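Local coordinates for protein outer membrane porin F (Pseudomonas aeruginosa, PDB 4RLC) that forms an eight-stranded beta-barrel in the outer membrane through its N-terminal domain and probably allows small molecules to cross that membrane, at residues A[91-97]-A[135-140]; A[146-152]-A[163-169]. One frame throughout, in Å; residues are numbered along the deposited sequence.

Interaction 1 of 2, residues A[91-97]-A[135-140]. With C8E ((hydroxyethyloxy)tri(ethyloxy)octane), chain B.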
ATOM      1  N   HIS A  91       0.148  10.430  -9.286  1.00 19.83           N
ATOM      2  CA  HIS A  91       1.264  11.200  -8.802  1.00 19.95           C
ATOM      3  C   HIS A  91       1.208  12.595  -9.294  1.00 21.10           C
ATOM      4  O   HIS A  91       1.151  12.891 -10.469  1.00 21.09           O
ATOM      5  CB  HIS A  91       2.620  10.631  -9.204  1.00 21.60           C
ATOM      6  CG  HIS A  91       2.885   9.256  -8.682  1.00 20.34           C
ATOM      7  ND1 HIS A  91       2.303   8.111  -9.194  1.00 21.55           N
ATOM      8  CD2 HIS A  91       3.747   8.829  -7.725  1.00 21.24           C
ATOM      9  CE1 HIS A  91       2.788   7.041  -8.589  1.00 20.58           C
ATOM     10  NE2 HIS A  91       3.657   7.450  -7.684  1.00 20.45           N
ATOM     11  N   PHE A  92       1.231  13.506  -8.317  1.00 20.37           N
ATOM     12  CA  PHE A  92       1.482  14.869  -8.589  1.00 23.73           C
ATOM     13  C   PHE A  92       2.958  15.163  -8.827  1.00 24.38           C
ATOM     14  O   PHE A  92       3.824  14.225  -8.752  1.00 22.72           O
ATOM     15  CB  PHE A  92       0.907  15.738  -7.461  1.00 23.93           C
ATOM     16  CG  PHE A  92      -0.572  15.630  -7.331  1.00 24.96           C
ATOM     17  CD1 PHE A  92      -1.158  14.608  -6.624  1.00 26.81           C
ATOM     18  CD2 PHE A  92      -1.401  16.566  -7.957  1.00 27.42           C
ATOM     19  CE1 PHE A  92      -2.554  14.493  -6.559  1.00 28.85           C
ATOM     20  CE2 PHE A  92      -2.782  16.482  -7.839  1.00 29.36           C
ATOM     21  CZ  PHE A  92      -3.343  15.452  -7.135  1.00 30.69           C
ATOM     22  N   GLY A  93       3.268  16.385  -9.198  1.00 26.43           N
ATOM     23  CA  GLY A  93       4.691  16.683  -9.523  1.00 27.88           C
ATOM     24  C   GLY A  93       5.063  15.996 -10.841  1.00 27.77           C
ATOM     25  O   GLY A  93       4.168  15.557 -11.612  1.00 26.10           O
ATOM     26  N   THR A  94       6.363  15.833 -11.054  1.00 26.65           N
ATOM     27  CA  THR A  94       6.826  15.282 -12.320  1.00 28.16           C
ATOM     28  C   THR A  94       7.839  14.234 -12.052  1.00 25.18           C
ATOM     29  O   THR A  94       8.487  14.245 -10.981  1.00 26.69           O
ATOM     30  CB  THR A  94       7.473  16.372 -13.219  1.00 31.83           C
ATOM     31  OG1 THR A  94       8.510  17.005 -12.477  1.00 32.77           O
ATOM     32  CG2 THR A  94       6.462  17.403 -13.662  1.00 33.71           C
ATOM     33  N   PRO A  95       8.004  13.308 -13.008  1.00 24.80           N
ATOM     34  CA  PRO A  95       9.023  12.301 -12.807  1.00 24.19           C
ATOM     35  C   PRO A  95      10.419  12.937 -12.703  1.00 26.18           C
ATOM     36  O   PRO A  95      10.685  13.975 -13.367  1.00 26.99           O
ATOM     37  CB  PRO A  95       8.943  11.424 -14.076  1.00 25.32           C
ATOM     38  CG  PRO A  95       7.678  11.811 -14.811  1.00 26.59           C
ATOM     39  CD  PRO A  95       7.204  13.114 -14.259  1.00 26.65           C
ATOM     40  N   GLY A  96      11.314  12.302 -11.929  1.00 24.53           N
ATOM     41  CA  GLY A  96      12.688  12.795 -11.781  1.00 23.58           C
ATOM     42  C   GLY A  96      12.982  12.900 -10.294  1.00 23.04           C
ATOM     43  O   GLY A  96      12.255  12.314  -9.459  1.00 22.38           O
ATOM     44  N   VAL A  97      14.041  13.648  -9.953  1.00 22.64           N
ATOM     45  CA  VAL A  97      14.444  13.776  -8.545  1.00 23.62           C
ATOM     46  C   VAL A  97      13.533  14.799  -7.912  1.00 23.20           C
ATOM     47  O   VAL A  97      13.262  15.849  -8.500  1.00 26.16           O
ATOM     48  CB  VAL A  97      15.930  14.207  -8.436  1.00 23.66           C
ATOM     49  CG1 VAL A  97      16.336  14.545  -7.021  1.00 26.46           C
ATOM     50  CG2 VAL A  97      16.804  13.071  -9.016  1.00 24.23           C
ATOM     51  N   LYS A 135       5.986  10.739  -1.881  1.00 20.21           N
ATOM     52  CA  LYS A 135       7.110   9.901  -2.353  1.00 19.72           C
ATOM     53  C   LYS A 135       8.209  10.851  -2.728  1.00 20.19           C
ATOM     54  O   LYS A 135       7.998  11.763  -3.552  1.00 22.01           O
ATOM     55  CB  LYS A 135       6.726   9.014  -3.556  1.00 21.42           C
ATOM     56  CG  LYS A 135       5.780   7.903  -3.213  1.00 24.84           C
ATOM     57  CD  LYS A 135       5.200   7.261  -4.485  1.00 27.24           C
ATOM     58  CE  LYS A 135       6.215   6.457  -5.243  1.00 25.20           C
ATOM     59  NZ  LYS A 135       5.445   5.570  -6.225  1.00 24.14           N
ATOM     60  N   TYR A 136       9.396  10.702  -2.138  1.00 18.51           N
ATOM     61  CA  TYR A 136      10.489  11.563  -2.440  1.00 19.21           C
ATOM     62  C   TYR A 136      11.558  10.714  -3.122  1.00 18.70           C
ATOM     63  O   TYR A 136      12.181   9.903  -2.503  1.00 17.31           O
ATOM     64  CB  TYR A 136      11.057  12.265  -1.219  1.00 20.95           C
ATOM     65  CG  TYR A 136      11.864  13.475  -1.577  1.00 22.06           C
ATOM     66  CD1 TYR A 136      13.059  13.373  -2.213  1.00 23.60           C
ATOM     67  CD2 TYR A 136      11.411  14.765  -1.330  1.00 26.71           C
ATOM     68  CE1 TYR A 136      13.820  14.468  -2.598  1.00 26.90           C
ATOM     69  CE2 TYR A 136      12.155  15.844  -1.724  1.00 30.40           C
ATOM     70  CZ  TYR A 136      13.389  15.696  -2.311  1.00 30.05           C
ATOM     71  OH  TYR A 136      14.104  16.813  -2.700  1.00 34.28           O
ATOM     72  N   TYR A 137      11.723  11.005  -4.416  1.00 19.44           N
ATOM     73  CA  TYR A 137      12.807  10.416  -5.221  1.00 18.83           C
ATOM     74  C   TYR A 137      14.052  11.248  -4.930  1.00 19.60           C
ATOM     75  O   TYR A 137      14.272  12.320  -5.472  1.00 20.32           O
ATOM     76  CB  TYR A 137      12.453  10.430  -6.714  1.00 19.50           C
ATOM     77  CG  TYR A 137      11.280   9.564  -7.057  1.00 19.12           C
ATOM     78  CD1 TYR A 137       9.979  10.042  -6.944  1.00 20.00           C
ATOM     79  CD2 TYR A 137      11.434   8.241  -7.549  1.00 18.64           C
ATOM     80  CE1 TYR A 137       8.889   9.249  -7.264  1.00 20.34           C
ATOM     81  CE2 TYR A 137      10.337   7.450  -7.886  1.00 19.56           C
ATOM     82  CZ  TYR A 137       9.051   7.944  -7.803  1.00 19.88           C
ATOM     83  OH  TYR A 137       7.921   7.156  -8.097  1.00 21.13           O
ATOM     84  N   PHE A 138      14.940  10.673  -4.116  1.00 19.03           N
ATOM     85  CA  PHE A 138      16.215  11.288  -3.783  1.00 19.57           C
ATOM     86  C   PHE A 138      17.374  10.940  -4.661  1.00 21.56           C
ATOM     87  O   PHE A 138      18.409  11.597  -4.560  1.00 23.15           O
ATOM     88  CB  PHE A 138      16.496  11.067  -2.283  1.00 19.40           C
ATOM     89  CG  PHE A 138      16.598   9.621  -1.895  1.00 18.13           C
ATOM     90  CD1 PHE A 138      17.786   8.950  -2.094  1.00 18.62           C
ATOM     91  CD2 PHE A 138      15.541   8.942  -1.372  1.00 18.22           C
ATOM     92  CE1 PHE A 138      17.908   7.612  -1.730  1.00 18.35           C
ATOM     93  CE2 PHE A 138      15.620   7.569  -1.087  1.00 18.06           C
ATOM     94  CZ  PHE A 138      16.850   6.941  -1.223  1.00 17.98           C
ATOM     95  N   THR A 139      17.236   9.881  -5.497  1.00 20.71           N
ATOM     96  CA  THR A 139      17.998   9.717  -6.676  1.00 22.11           C
ATOM     97  C   THR A 139      17.033   9.510  -7.851  1.00 22.18           C
ATOM     98  O   THR A 139      15.821   9.410  -7.690  1.00 22.36           O
ATOM     99  CB  THR A 139      19.035   8.510  -6.615  1.00 22.65           C
ATOM    100  OG1 THR A 139      18.384   7.295  -6.956  1.00 22.05           O
ATOM    101  CG2 THR A 139      19.685   8.366  -5.243  1.00 22.01           C
ATOM    102  N   GLU A 140      17.531   9.410  -9.070  1.00 24.64           N
ATOM    103  CA  GLU A 140      16.594   9.100 -10.194  1.00 26.57           C
ATOM    104  C   GLU A 140      15.833   7.785  -9.990  1.00 24.91           C
ATOM    105  O   GLU A 140      14.731   7.583 -10.542  1.00 25.92           O
ATOM    106  CB  GLU A 140      17.367   9.076 -11.501  1.00 29.74           C
ATOM    107  CG  GLU A 140      17.880  10.463 -11.917  1.00 35.94           C
ATOM    108  CD  GLU A 140      16.753  11.374 -12.413  1.00 40.41           C
ATOM    109  OE1 GLU A 140      15.618  10.855 -12.640  1.00 41.97           O
ATOM    110  OE2 GLU A 140      17.008  12.606 -12.583  1.00 51.08           O
TER
HETATM  111  C1  C8E B 201       1.588  11.762   5.491  1.00 44.82           C
HETATM  112  C2  C8E B 201       1.544  12.656   4.266  1.00 46.07           C
HETATM  113  C3  C8E B 201       0.172  12.859   3.641  1.00 46.19           C
HETATM  114  C4  C8E B 201       0.339  13.629   2.346  1.00 43.34           C
HETATM  115  C5  C8E B 201      -0.901  14.137   1.639  1.00 46.55           C
HETATM  116  C6  C8E B 201      -0.508  14.674   0.263  1.00 42.01           C
HETATM  117  C7  C8E B 201      -1.594  14.631  -0.815  1.00 47.57           C
HETATM  118  C8  C8E B 201      -1.074  15.270  -2.107  1.00 46.79           C
HETATM  119  O9  C8E B 201      -2.095  15.632  -3.053  1.00 46.81           O
HETATM  120  C10 C8E B 201      -1.985  16.842  -3.851  1.00 39.49           C
HETATM  121  C11 C8E B 201      -0.627  17.476  -4.143  1.00 39.23           C
HETATM  122  O12 C8E B 201      -0.984  18.689  -4.809  1.00 41.31           O
HETATM  123  C13 C8E B 201      -0.048  19.439  -5.578  1.00 41.32           C
HETATM  124  C14 C8E B 201       1.214  19.781  -4.827  1.00 45.44           C
HETATM  125  O15 C8E B 201       2.103  18.728  -5.238  1.00 47.75           O
HETATM  126  O   HOH W   1      15.439  14.739 -12.350  1.00 42.34           O

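Interaction 2 of 2, residues A[146-152]-A[163-169]. With C8E ((hydroxyethyloxy)tri(ethyloxy)octane), chain E.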
ATOM      1  N   ALA A 146       6.049   8.278   2.698  1.00 19.14           N
ATOM      2  CA  ALA A 146       5.250   8.298   3.912  1.00 20.09           C
ATOM      3  C   ALA A 146       3.786   8.314   3.490  1.00 19.99           C
ATOM      4  O   ALA A 146       3.454   9.050   2.552  1.00 21.38           O
ATOM      5  CB  ALA A 146       5.476   9.637   4.648  1.00 22.10           C
ATOM      6  N   SER A 147       2.948   7.471   4.093  1.00 20.44           N
ATOM      7  CA  SER A 147       1.601   7.213   3.571  1.00 22.47           C
ATOM      8  C   SER A 147       0.532   7.257   4.666  1.00 23.42           C
ATOM      9  O   SER A 147       0.815   6.938   5.831  1.00 22.50           O
ATOM     10  CB  SER A 147       1.609   5.759   2.939  1.00 22.70           C
ATOM     11  OG  SER A 147       1.951   4.719   3.864  1.00 25.12           O
ATOM     12  N   LEU A 148      -0.696   7.590   4.256  1.00 21.48           N
ATOM     13  CA  LEU A 148      -1.925   7.407   5.028  1.00 24.36           C
ATOM     14  C   LEU A 148      -2.897   6.622   4.196  1.00 22.44           C
ATOM     15  O   LEU A 148      -3.074   6.958   3.018  1.00 24.23           O
ATOM     16  CB  LEU A 148      -2.560   8.784   5.296  1.00 27.98           C
ATOM     17  CG  LEU A 148      -1.757   9.709   6.163  1.00 34.60           C
ATOM     18  CD1 LEU A 148      -2.465  11.062   6.236  1.00 36.46           C
ATOM     19  CD2 LEU A 148      -1.555   9.120   7.570  1.00 36.24           C
ATOM     20  N   ASP A 149      -3.452   5.530   4.715  1.00 24.36           N
ATOM     21  CA  ASP A 149      -4.352   4.723   3.947  1.00 25.21           C
ATOM     22  C   ASP A 149      -5.580   4.420   4.812  1.00 26.72           C
ATOM     23  O   ASP A 149      -5.409   4.066   5.960  1.00 27.21           O
ATOM     24  CB  ASP A 149      -3.699   3.381   3.541  1.00 26.33           C
ATOM     25  CG  ASP A 149      -2.513   3.542   2.579  1.00 33.06           C
ATOM     26  OD1 ASP A 149      -2.782   3.813   1.389  1.00 35.41           O
ATOM     27  OD2 ASP A 149      -1.300   3.354   2.970  1.00 33.11           O
ATOM     28  N   GLY A 150      -6.776   4.512   4.235  1.00 26.18           N
ATOM     29  CA  GLY A 150      -8.060   4.038   4.843  1.00 25.87           C
ATOM     30  C   GLY A 150      -8.603   2.801   4.114  1.00 26.41           C
ATOM     31  O   GLY A 150      -8.651   2.766   2.853  1.00 26.40           O
ATOM     32  N   GLN A 151      -9.050   1.819   4.894  1.00 25.23           N
ATOM     33  CA  GLN A 151      -9.685   0.662   4.344  1.00 28.62           C
ATOM     34  C   GLN A 151     -11.100   0.606   4.874  1.00 27.94           C
ATOM     35  O   GLN A 151     -11.349   0.864   6.062  1.00 27.96           O
ATOM     36  CB  GLN A 151      -8.967  -0.616   4.735  1.00 34.65           C
ATOM     37  CG  GLN A 151      -7.493  -0.637   4.415  1.00 40.20           C
ATOM     38  CD  GLN A 151      -6.832  -1.788   5.139  1.00 43.41           C
ATOM     39  OE1 GLN A 151      -6.671  -2.861   4.587  1.00 55.81           O
ATOM     40  NE2 GLN A 151      -6.504  -1.578   6.408  1.00 55.26           N
ATOM     41  N   TYR A 152     -12.013   0.392   3.947  1.00 26.00           N
ATOM     42  CA  TYR A 152     -13.441   0.443   4.237  1.00 30.01           C
ATOM     43  C   TYR A 152     -14.109  -0.872   3.919  1.00 27.91           C
ATOM     44  O   TYR A 152     -13.964  -1.392   2.837  1.00 23.57           O
ATOM     45  CB  TYR A 152     -14.119   1.563   3.446  1.00 30.76           C
ATOM     46  CG  TYR A 152     -13.761   2.867   4.005  1.00 32.74           C
ATOM     47  CD1 TYR A 152     -12.582   3.546   3.579  1.00 33.39           C
ATOM     48  CD2 TYR A 152     -14.549   3.444   4.983  1.00 36.79           C
ATOM     49  CE1 TYR A 152     -12.234   4.753   4.152  1.00 34.70           C
ATOM     50  CE2 TYR A 152     -14.188   4.640   5.582  1.00 38.24           C
ATOM     51  CZ  TYR A 152     -13.040   5.302   5.123  1.00 37.88           C
ATOM     52  OH  TYR A 152     -12.706   6.485   5.724  1.00 38.26           O
ATOM     53  N   GLY A 163     -14.067   3.520   8.855  1.00 48.61           N
ATOM     54  CA  GLY A 163     -13.049   2.647   8.226  1.00 43.72           C
ATOM     55  C   GLY A 163     -11.831   2.487   9.121  1.00 40.57           C
ATOM     56  O   GLY A 163     -11.809   3.029  10.225  1.00 45.22           O
ATOM     57  N   GLU A 164     -10.817   1.756   8.652  1.00 33.45           N
ATOM     58  CA  GLU A 164      -9.644   1.436   9.479  1.00 36.85           C
ATOM     59  C   GLU A 164      -8.473   2.179   8.818  1.00 33.93           C
ATOM     60  O   GLU A 164      -8.227   1.928   7.649  1.00 28.34           O
ATOM     61  CB  GLU A 164      -9.320  -0.065   9.451  1.00 42.59           C
ATOM     62  CG  GLU A 164     -10.448  -1.111   9.584  1.00 52.38           C
ATOM     63  CD  GLU A 164     -10.091  -2.471   8.931  1.00 56.67           C
ATOM     64  OE1 GLU A 164      -9.074  -2.563   8.190  1.00 63.90           O
ATOM     65  OE2 GLU A 164     -10.819  -3.469   9.151  1.00 61.36           O
ATOM     66  N   TRP A 165      -7.773   3.045   9.542  1.00 29.67           N
ATOM     67  CA  TRP A 165      -6.714   3.856   8.935  1.00 28.67           C
ATOM     68  C   TRP A 165      -5.337   3.573   9.471  1.00 27.90           C
ATOM     69  O   TRP A 165      -5.156   3.290  10.639  1.00 27.53           O
ATOM     70  CB  TRP A 165      -6.985   5.319   9.081  1.00 31.06           C
ATOM     71  CG  TRP A 165      -8.040   5.815   8.160  1.00 33.59           C
ATOM     72  CD1 TRP A 165      -9.400   5.647   8.322  1.00 34.93           C
ATOM     73  CD2 TRP A 165      -7.879   6.643   7.005  1.00 33.31           C
ATOM     74  NE1 TRP A 165     -10.055   6.213   7.295  1.00 33.85           N
ATOM     75  CE2 TRP A 165      -9.174   6.869   6.484  1.00 35.56           C
ATOM     76  CE3 TRP A 165      -6.783   7.179   6.331  1.00 34.95           C
ATOM     77  CZ2 TRP A 165      -9.396   7.646   5.338  1.00 37.66           C
ATOM     78  CZ3 TRP A 165      -6.993   7.917   5.168  1.00 35.80           C
ATOM     79  CH2 TRP A 165      -8.287   8.150   4.685  1.00 37.38           C
ATOM     80  N   MET A 166      -4.367   3.675   8.567  1.00 24.95           N
ATOM     81  CA  MET A 166      -3.011   3.348   8.915  1.00 25.51           C
ATOM     82  C   MET A 166      -2.063   4.412   8.397  1.00 22.07           C
ATOM     83  O   MET A 166      -2.288   5.074   7.373  1.00 22.20           O
ATOM     84  CB  MET A 166      -2.624   1.935   8.398  1.00 29.58           C
ATOM     85  CG  MET A 166      -3.201   1.571   7.096  1.00 37.33           C
ATOM     86  SD  MET A 166      -2.947  -0.139   6.549  1.00 45.91           S
ATOM     87  CE  MET A 166      -2.747  -1.173   7.926  1.00 33.34           C
ATOM     88  N   ALA A 167      -0.967   4.566   9.127  1.00 22.11           N
ATOM     89  CA  ALA A 167       0.124   5.396   8.679  1.00 21.07           C
ATOM     90  C   ALA A 167       1.327   4.512   8.408  1.00 20.09           C
ATOM     91  O   ALA A 167       1.568   3.562   9.108  1.00 20.93           O
ATOM     92  CB  ALA A 167       0.544   6.349   9.759  1.00 23.71           C
ATOM     93  N   GLY A 168       2.132   4.924   7.458  1.00 20.38           N
ATOM     94  CA  GLY A 168       3.208   4.011   7.053  1.00 21.13           C
ATOM     95  C   GLY A 168       4.358   4.679   6.398  1.00 20.17           C
ATOM     96  O   GLY A 168       4.302   5.849   6.012  1.00 19.27           O
ATOM     97  N   LEU A 169       5.400   3.860   6.139  1.00 17.94           N
ATOM     98  CA  LEU A 169       6.579   4.302   5.473  1.00 18.50           C
ATOM     99  C   LEU A 169       6.915   3.174   4.449  1.00 18.03           C
ATOM    100  O   LEU A 169       6.434   2.062   4.566  1.00 18.69           O
ATOM    101  CB  LEU A 169       7.793   4.399   6.399  1.00 19.81           C
ATOM    102  CG  LEU A 169       7.777   5.564   7.381  1.00 22.83           C
ATOM    103  CD1 LEU A 169       8.963   5.444   8.327  1.00 25.14           C
ATOM    104  CD2 LEU A 169       7.911   6.845   6.667  1.00 23.96           C
TER
HETATM  105  O12 C8E E 204       5.027   7.884   9.445  1.00 63.09           O
HETATM  106  C13 C8E E 204       5.242   7.432  10.778  1.00 57.67           C
HETATM  107  C14 C8E E 204       5.831   6.026  10.839  1.00 56.56           C
HETATM  108  O15 C8E E 204       4.905   5.053  10.338  1.00 49.61           O
HETATM  109  C16 C8E E 204       4.851   3.858  11.074  1.00 44.25           C
HETATM  110  C17 C8E E 204       5.405   2.705  10.274  1.00 39.92           C
HETATM  111  O18 C8E E 204       5.687   1.683  11.209  1.00 42.33           O
HETATM  112  C19 C8E E 204       5.330   0.386  10.838  1.00 47.21           C
HETATM  113  C20 C8E E 204       5.750  -0.582  11.894  1.00 50.19           C
HETATM  114  O21 C8E E 204       5.662  -0.038  13.212  1.00 57.57           O
HETATM  115  O   HOH W   2      -0.231   3.928   5.380  1.00 28.47           O
HETATM  116  O   HOH W   3       3.602   2.820   3.288  1.00 34.84           O

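Interaction 1 of 2, residues A[91-97]-A[135-140]
The turn between strands 80-91 and 98-115 meets the end of strand 120-137 at one rim of the barrel, probably the periplasmic one as in OmpA-like barrels, with His91 and Val97 reaching Lys135, Tyr137 and Glu140. Lys135 NZ donates to His91 NE2 over 3.0 Å, arriving at the edge of the imidazole and only 8° out of its plane. The bend at chi3 (71°) turns CE and NZ in toward the imidazole edge, while Lys135 CD lies 3.6 Å from His91 NE2. His91 ND1 is engaged by Asp55 O, so both ring nitrogens are held and the rotation of the ring is fixed. Further along the turn, Gly96 O rests 3.3 Å from Tyr137 CB, and Val97 CA makes a CH-O contact of 3.4 Å with Tyr137 O. Glu140, bent at chi2 (-73°), folds its carboxylate back to Val97: OE2 stands 3.6 Å from Val97 CG2, and a water joins it to the backbone, accepting from Val97 N at 3.0 Å and donating to Glu140 OE2 at 2.7 Å. Gln16 bonds both Gly96 N and Glu140 O. Because Lys135 NZ also forms salt bridges with Glu22 and Glu57, while Tyr137 OH bonds Glu22, the ammonium is probably kept charged within a buried polar network, and its bond to NE2 would favour a neutral His91 carrying its proton on ND1.

Interaction 2 of 2, residues A[146-152]-A[163-169]
Ser147 OG is bound by two waters, at 2.6 Å and 2.8 Å from OG, and lies beside Gly168 across the strand pair. The strand puts Ser147 on the face of Asp149, Gln151, Glu164 and Met166, and its chi1 of 59° turns OG back over the backbone toward Gly168 and the waters. The farther water lies 2.7 Å from Asp149 OD2, to which it can donate, though it has more acceptors in reach than protons; Lys28 holds that oxygen by a salt bridge. The nearer one makes a weak bond to Leu169 O. Beyond them, Gln151 NE2 comes 3.3 Å from Glu164 OE1, but the angle is too poor for a hydrogen bond; the amide and carboxylate planes stand 79° apart. Gln151 NE2 instead donates to Tyr30 OH, and it passes 3.8 Å from Met166 SD. On the other face Trp165 lies flat over Gly150, whose CA sits 3.5 Å from the centroid of the six-membered ring in a CH-pi contact that leaves no room for a side chain. The indole edge reaches Tyr152: NE1 donates to OH over 3.1 Å, the hydroxyl near the indole plane and the bond bent to 146° at the hydrogen. Tyr152 in turn takes Gly163 CA over one ring face. Leu169 packs against the polyether part of a bound detergent. Paired backbone bonds at Ser147-Gly168, Asp149-Met166 and Gln151-Glu164 give an antiparallel beta hairpin with the face alternation of an outer-membrane barrel: waters and mostly polar groups, with Met166 among them, inside, apolar and aromatic side chains outside.

From the N terminus, the chain runs through strand 80-91 and turns at 91-97; interaction 1 closes when the end of strand 120-137 comes back beside that turn, enclosing the long hairpin of strands 98-115 and 120-137. A short connection then leads into strand 142-153, and interaction 2 closes a tighter loop when strand 164-174 returns along it. The two are in series, neither nested nor crossed. Their centres lie 21 Å apart, and their nearest atoms about 5 Å, without touching. Neighbouring strands 120-137 and 142-153 join them: interaction 1 ties two turns at the barrel rim, interaction 2 its last two strands within the wall.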